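Local structure of purine nucleoside phosphorylase (1XFJ) at residues Val20-Ser32 with Asp51-Phe63. The protein probably acts as a purine nucleoside phosphorylase of the YfiH/LACC1 family, cleaving inosine and S-methyl-5'-thioadenosine with phosphate and deaminating adenosine. Residues are numbered along the deposited sequence; the frame is centred on the assembly and turned at random.
Sequences VKHAFFTRQGGVS and DVEENRARIARWF
Phe25 and Lys21 clasp the indole of Trp62 from opposite faces, and together with Phe63 the two aromatic residues Phe25 and Trp62 form an aromatic cluster, the tightly packed part of the contact. The Phe25 edge meets one face in a T-shaped pair, with planes at 85° and centroids of the six-membered rings 5.4 Å apart. Over the other face runs the aliphatic chain of Lys21, its CE 3.7 Å from the centroid of the Trp62 six-membered ring; a bend at chi4 (64°) leaves NZ above the same ring in a cation-pi contact. Ala23 CB fills in beside the indole, 3.4 Å from Trp62 CH2. Phe25 in turn receives Ile59 CG1 over the centre of its ring, while Phe63 CE2 lies in plane at its edge.

Toward Ser32 the contact turns polar but stays buried at Asn55 and Ser32. Asn55 serves the loop with both ends of its amide: OD1 accepts in its carbonyl plane from Val31 N at 2.9 Å, and ND2 donates to Ser32 OG, which lies in the amide plane although the bond is bent. Asp47 also bonds that hydroxyl, and Asn40 O takes ND2 as well. The looser, solvent side is the partly exposed flank of Gly29, Val31, Glu54 and Arg58. Here Arg58 NH1 reaches Gly29 O (2.9 Å), and NE makes a nearly straight salt bridge to Glu54 OE2 (174°). Both partners lie in the guanidinium plane, consistent with a fixed rotation, and Val31 CG1 covers one face. A water joins Val31 O to Asp51 OD1.

Helix 49-62 thus packs on one face of the five-stranded mixed sheet, running roughly against strand 20-25, with Ile59 and Phe63 also touching neighbouring strand 253-259 and Trp62 touching strand 8-9.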
loop_
_atom_site.group_PDB
_atom_site.type_symbol
_atom_site.label_atom_id
_atom_site.label_comp_id
_atom_site.label_asym_id
_atom_site.label_seq_id
_atom_site.Cartn_x
_atom_site.Cartn_y
_atom_site.Cartn_z
ATOM N N VAL A 20 -0.438 -16.663 8.711
ATOM C CA VAL A 20 -0.547 -15.359 8.068
ATOM C C VAL A 20 0.501 -15.270 6.966
ATOM O O VAL A 20 1.667 -15.605 7.172
ATOM C CB VAL A 20 -0.308 -14.202 9.067
ATOM C CG1 VAL A 20 -0.309 -12.866 8.328
ATOM C CG2 VAL A 20 -1.381 -14.207 10.137
ATOM N N LYS A 21 0.081 -14.827 5.788
ATOM C CA LYS A 21 1.010 -14.692 4.678
ATOM C C LYS A 21 0.890 -13.264 4.168
ATOM O O LYS A 21 -0.216 -12.753 4.002
ATOM C CB LYS A 21 0.661 -15.702 3.575
ATOM C CG LYS A 21 1.796 -15.968 2.595
ATOM C CD LYS A 21 1.469 -17.147 1.682
ATOM C CE LYS A 21 2.636 -17.482 0.760
ATOM N NZ LYS A 21 3.830 -17.934 1.518
ATOM N N HIS A 22 2.030 -12.617 3.942
ATOM C CA HIS A 22 2.047 -11.234 3.477
ATOM C C HIS A 22 3.147 -11.049 2.453
ATOM O O HIS A 22 4.065 -11.862 2.360
ATOM C CB HIS A 22 2.353 -10.296 4.638
ATOM C CG HIS A 22 3.805 -10.256 4.995
ATOM N ND1 HIS A 22 4.615 -9.181 4.698
ATOM C CD2 HIS A 22 4.606 -11.183 5.573
ATOM C CE1 HIS A 22 5.853 -9.448 5.077
ATOM N NE2 HIS A 22 5.874 -10.656 5.610
ATOM N N ALA A 23 3.070 -9.949 1.713
ATOM C CA ALA A 23 4.085 -9.650 0.721
ATOM C C ALA A 23 3.881 -8.303 0.064
ATOM O O ALA A 23 2.756 -7.894 -0.214
ATOM C CB ALA A 23 4.112 -10.733 -0.349
ATOM N N PHE A 24 4.994 -7.610 -0.149
ATOM C CA PHE A 24 5.002 -6.334 -0.848
ATOM C C PHE A 24 5.659 -6.767 -2.156
ATOM O O PHE A 24 6.856 -7.040 -2.196
ATOM C CB PHE A 24 5.882 -5.317 -0.115
ATOM C CG PHE A 24 5.344 -4.904 1.226
ATOM C CD1 PHE A 24 4.254 -4.041 1.320
ATOM C CD2 PHE A 24 5.914 -5.391 2.399
ATOM C CE1 PHE A 24 3.740 -3.667 2.567
ATOM C CE2 PHE A 24 5.411 -5.026 3.648
ATOM C CZ PHE A 24 4.320 -4.161 3.732
ATOM N N PHE A 25 4.869 -6.863 -3.218
ATOM C CA PHE A 25 5.404 -7.311 -4.491
ATOM C C PHE A 25 6.220 -6.265 -5.231
ATOM O O PHE A 25 6.135 -5.066 -4.946
ATOM C CB PHE A 25 4.262 -7.831 -5.368
ATOM C CG PHE A 25 3.646 -9.094 -4.843
ATOM C CD1 PHE A 25 4.251 -10.323 -5.089
ATOM C CD2 PHE A 25 2.518 -9.049 -4.027
ATOM C CE1 PHE A 25 3.746 -11.494 -4.523
ATOM C CE2 PHE A 25 2.003 -10.212 -3.454
ATOM C CZ PHE A 25 2.620 -11.440 -3.702
ATOM N N THR A 26 7.031 -6.742 -6.171
ATOM C CA THR A 26 7.867 -5.873 -6.982
ATOM C C THR A 26 7.291 -5.849 -8.394
ATOM O O THR A 26 6.194 -6.365 -8.639
ATOM C CB THR A 26 9.332 -6.375 -7.043
ATOM O OG1 THR A 26 9.405 -7.556 -7.851
ATOM C CG2 THR A 26 9.848 -6.693 -5.642
ATOM N N ARG A 27 8.028 -5.250 -9.321
ATOM C CA ARG A 27 7.586 -5.164 -10.705
ATOM C C ARG A 27 7.963 -6.433 -11.467
ATOM O O ARG A 27 7.519 -6.642 -12.592
ATOM C CB ARG A 27 8.234 -3.955 -11.386
ATOM C CG ARG A 27 9.737 -4.094 -11.576
ATOM C CD ARG A 27 10.313 -2.871 -12.262
ATOM N NE ARG A 27 9.673 -2.622 -13.551
ATOM C CZ ARG A 27 9.819 -1.501 -14.247
ATOM N NH1 ARG A 27 10.586 -0.526 -13.776
ATOM N NH2 ARG A 27 9.191 -1.346 -15.407
ATOM N N GLN A 28 8.770 -7.284 -10.841
ATOM C CA GLN A 28 9.233 -8.514 -11.483
ATOM C C GLN A 28 8.368 -9.761 -11.292
ATOM O O GLN A 28 7.675 -9.906 -10.280
ATOM C CB GLN A 28 10.667 -8.812 -11.025
ATOM C CG GLN A 28 11.699 -7.832 -11.566
ATOM C CD GLN A 28 13.123 -8.194 -11.179
ATOM O OE1 GLN A 28 13.450 -9.368 -11.007
ATOM N NE2 GLN A 28 13.983 -7.185 -11.059
ATOM N N GLY A 29 8.407 -10.650 -12.289
ATOM C CA GLY A 29 7.664 -11.897 -12.221
ATOM C C GLY A 29 6.371 -11.993 -13.010
ATOM O O GLY A 29 5.724 -13.043 -12.992
ATOM N N GLY A 30 6.006 -10.922 -13.709
ATOM C CA GLY A 30 4.767 -10.912 -14.474
ATOM C C GLY A 30 4.909 -11.143 -15.969
ATOM O O GLY A 30 5.918 -11.674 -16.430
ATOM N N VAL A 31 3.895 -10.732 -16.727
ATOM C CA VAL A 31 3.897 -10.920 -18.175
ATOM C C VAL A 31 3.700 -9.642 -18.987
ATOM O O VAL A 31 3.801 -9.664 -20.212
ATOM C CB VAL A 31 2.796 -11.922 -18.596
ATOM C CG1 VAL A 31 3.001 -13.248 -17.891
ATOM C CG2 VAL A 31 1.423 -11.359 -18.264
ATOM N N SER A 32 3.417 -8.533 -18.313
ATOM C CA SER A 32 3.193 -7.271 -19.007
ATOM C C SER A 32 4.435 -6.760 -19.728
ATOM O O SER A 32 5.566 -7.078 -19.350
ATOM C CB SER A 32 2.675 -6.219 -18.028
ATOM O OG SER A 32 1.384 -6.583 -17.573
ATOM N N ASP A 51 -3.258 -9.317 -19.605
ATOM C CA ASP A 51 -1.973 -9.445 -18.928
ATOM C C ASP A 51 -2.147 -9.071 -17.456
ATOM O O ASP A 51 -1.617 -9.742 -16.570
ATOM C CB ASP A 51 -0.907 -8.548 -19.587
ATOM C CG ASP A 51 -0.397 -9.108 -20.916
ATOM O OD1 ASP A 51 -0.607 -10.309 -21.189
ATOM O OD2 ASP A 51 0.231 -8.350 -21.686
ATOM N N VAL A 52 -2.894 -7.998 -17.202
ATOM C CA VAL A 52 -3.144 -7.558 -15.832
ATOM C C VAL A 52 -3.795 -8.692 -15.050
ATOM O O VAL A 52 -3.431 -8.960 -13.909
ATOM C CB VAL A 52 -4.070 -6.324 -15.794
ATOM C CG1 VAL A 52 -4.460 -6.010 -14.357
ATOM C CG2 VAL A 52 -3.365 -5.124 -16.427
ATOM N N GLU A 53 -4.759 -9.367 -15.666
ATOM C CA GLU A 53 -5.422 -10.476 -14.995
ATOM C C GLU A 53 -4.456 -11.624 -14.718
ATOM O O GLU A 53 -4.546 -12.281 -13.675
ATOM C CB GLU A 53 -6.603 -10.968 -15.831
ATOM C CG GLU A 53 -7.764 -9.988 -15.831
ATOM C CD GLU A 53 -8.230 -9.658 -14.421
ATOM O OE1 GLU A 53 -8.645 -10.588 -13.697
ATOM O OE2 GLU A 53 -8.178 -8.470 -14.034
ATOM N N GLU A 54 -3.534 -11.866 -15.644
ATOM C CA GLU A 54 -2.557 -12.933 -15.463
ATOM C C GLU A 54 -1.627 -12.580 -14.312
ATOM O O GLU A 54 -1.262 -13.440 -13.513
ATOM C CB GLU A 54 -1.753 -13.144 -16.750
ATOM C CG GLU A 54 -0.497 -14.004 -16.609
ATOM C CD GLU A 54 -0.779 -15.452 -16.250
ATOM O OE1 GLU A 54 -1.921 -15.910 -16.450
ATOM O OE2 GLU A 54 0.154 -16.143 -15.782
ATOM N N ASN A 55 -1.249 -11.311 -14.215
ATOM C CA ASN A 55 -0.368 -10.894 -13.131
ATOM C C ASN A 55 -1.071 -11.082 -11.793
ATOM O O ASN A 55 -0.473 -11.571 -10.834
ATOM C CB ASN A 55 0.062 -9.438 -13.314
ATOM C CG ASN A 55 0.907 -9.241 -14.555
ATOM O OD1 ASN A 55 1.763 -10.068 -14.865
ATOM N ND2 ASN A 55 0.678 -8.142 -15.269
ATOM N N ARG A 56 -2.343 -10.698 -11.735
ATOM C CA ARG A 56 -3.122 -10.848 -10.511
ATOM C C ARG A 56 -3.233 -12.324 -10.132
ATOM O O ARG A 56 -3.170 -12.679 -8.958
ATOM C CB ARG A 56 -4.525 -10.254 -10.690
ATOM C CG ARG A 56 -4.575 -8.736 -10.646
ATOM C CD ARG A 56 -5.979 -8.221 -10.940
ATOM N NE ARG A 56 -6.976 -8.839 -10.072
ATOM C CZ ARG A 56 -7.617 -8.209 -9.094
ATOM N NH1 ARG A 56 -7.374 -6.929 -8.848
ATOM N NH2 ARG A 56 -8.502 -8.866 -8.356
ATOM N N ALA A 57 -3.391 -13.184 -11.135
ATOM C CA ALA A 57 -3.508 -14.617 -10.885
ATOM C C ALA A 57 -2.206 -15.171 -10.315
ATOM O O ALA A 57 -2.216 -16.026 -9.426
ATOM C CB ALA A 57 -3.871 -15.340 -12.172
ATOM N N ARG A 58 -1.080 -14.682 -10.822
ATOM C CA ARG A 58 0.215 -15.144 -10.338
ATOM C C ARG A 58 0.381 -14.810 -8.866
ATOM O O ARG A 58 0.877 -15.626 -8.083
ATOM C CB ARG A 58 1.341 -14.504 -11.146
ATOM C CG ARG A 58 1.307 -14.921 -12.598
ATOM C CD ARG A 58 2.543 -14.508 -13.369
ATOM N NE ARG A 58 2.546 -15.198 -14.655
ATOM C CZ ARG A 58 3.618 -15.391 -15.415
ATOM N NH1 ARG A 58 4.806 -14.939 -15.036
ATOM N NH2 ARG A 58 3.500 -16.064 -16.548
ATOM N N ILE A 59 -0.036 -13.607 -8.495
ATOM C CA ILE A 59 0.063 -13.167 -7.112
ATOM C C ILE A 59 -0.868 -14.000 -6.239
ATOM O O ILE A 59 -0.486 -14.434 -5.151
ATOM C CB ILE A 59 -0.279 -11.668 -6.989
ATOM C CG1 ILE A 59 0.858 -10.840 -7.591
ATOM C CG2 ILE A 59 -0.505 -11.292 -5.529
ATOM C CD1 ILE A 59 0.585 -9.351 -7.640
ATOM N N ALA A 60 -2.084 -14.230 -6.722
ATOM C CA ALA A 60 -3.050 -15.028 -5.978
ATOM C C ALA A 60 -2.482 -16.427 -5.758
ATOM O O ALA A 60 -2.636 -17.006 -4.684
ATOM C CB ALA A 60 -4.368 -15.109 -6.747
ATOM N N ARG A 61 -1.815 -16.965 -6.776
ATOM C CA ARG A 61 -1.227 -18.298 -6.675
ATOM C C ARG A 61 -0.075 -18.342 -5.669
ATOM O O ARG A 61 0.156 -19.369 -5.023
ATOM C CB ARG A 61 -0.733 -18.767 -8.047
ATOM C CG ARG A 61 -0.322 -20.227 -8.073
ATOM C CD ARG A 61 -1.520 -21.129 -7.819
ATOM N NE ARG A 61 -1.144 -22.535 -7.699
ATOM C CZ ARG A 61 -0.421 -23.033 -6.701
ATOM N NH1 ARG A 61 0.008 -22.239 -5.728
ATOM N NH2 ARG A 61 -0.125 -24.327 -6.676
ATOM N N TRP A 62 0.650 -17.235 -5.543
ATOM C CA TRP A 62 1.762 -17.155 -4.597
ATOM C C TRP A 62 1.206 -17.366 -3.190
ATOM O O TRP A 62 1.847 -17.986 -2.338
ATOM C CB TRP A 62 2.431 -15.780 -4.674
ATOM C CG TRP A 62 3.612 -15.619 -3.752
ATOM C CD1 TRP A 62 4.907 -15.972 -4.006
ATOM C CD2 TRP A 62 3.601 -15.065 -2.430
ATOM N NE1 TRP A 62 5.704 -15.669 -2.926
ATOM C CE2 TRP A 62 4.928 -15.112 -1.944
ATOM C CE3 TRP A 62 2.599 -14.535 -1.608
ATOM C CZ2 TRP A 62 5.278 -14.648 -0.673
ATOM C CZ3 TRP A 62 2.948 -14.073 -0.339
ATOM C CH2 TRP A 62 4.279 -14.135 0.113
ATOM N N PHE A 63 0.001 -16.847 -2.967
ATOM C CA PHE A 63 -0.677 -16.949 -1.679
ATOM C C PHE A 63 -1.337 -18.303 -1.466
ATOM O O PHE A 63 -1.806 -18.600 -0.365
ATOM C CB PHE A 63 -1.737 -15.851 -1.557
ATOM C CG PHE A 63 -1.181 -14.508 -1.191
ATOM C CD1 PHE A 63 -0.765 -14.248 0.112
ATOM C CD2 PHE A 63 -1.069 -13.502 -2.143
ATOM C CE1 PHE A 63 -0.245 -13.005 0.461
ATOM C CE2 PHE A 63 -0.549 -12.252 -1.805
ATOM C CZ PHE A 63 -0.137 -12.003 -0.499
HETATM O O HOH W 1 2.336 -10.963 -22.154
#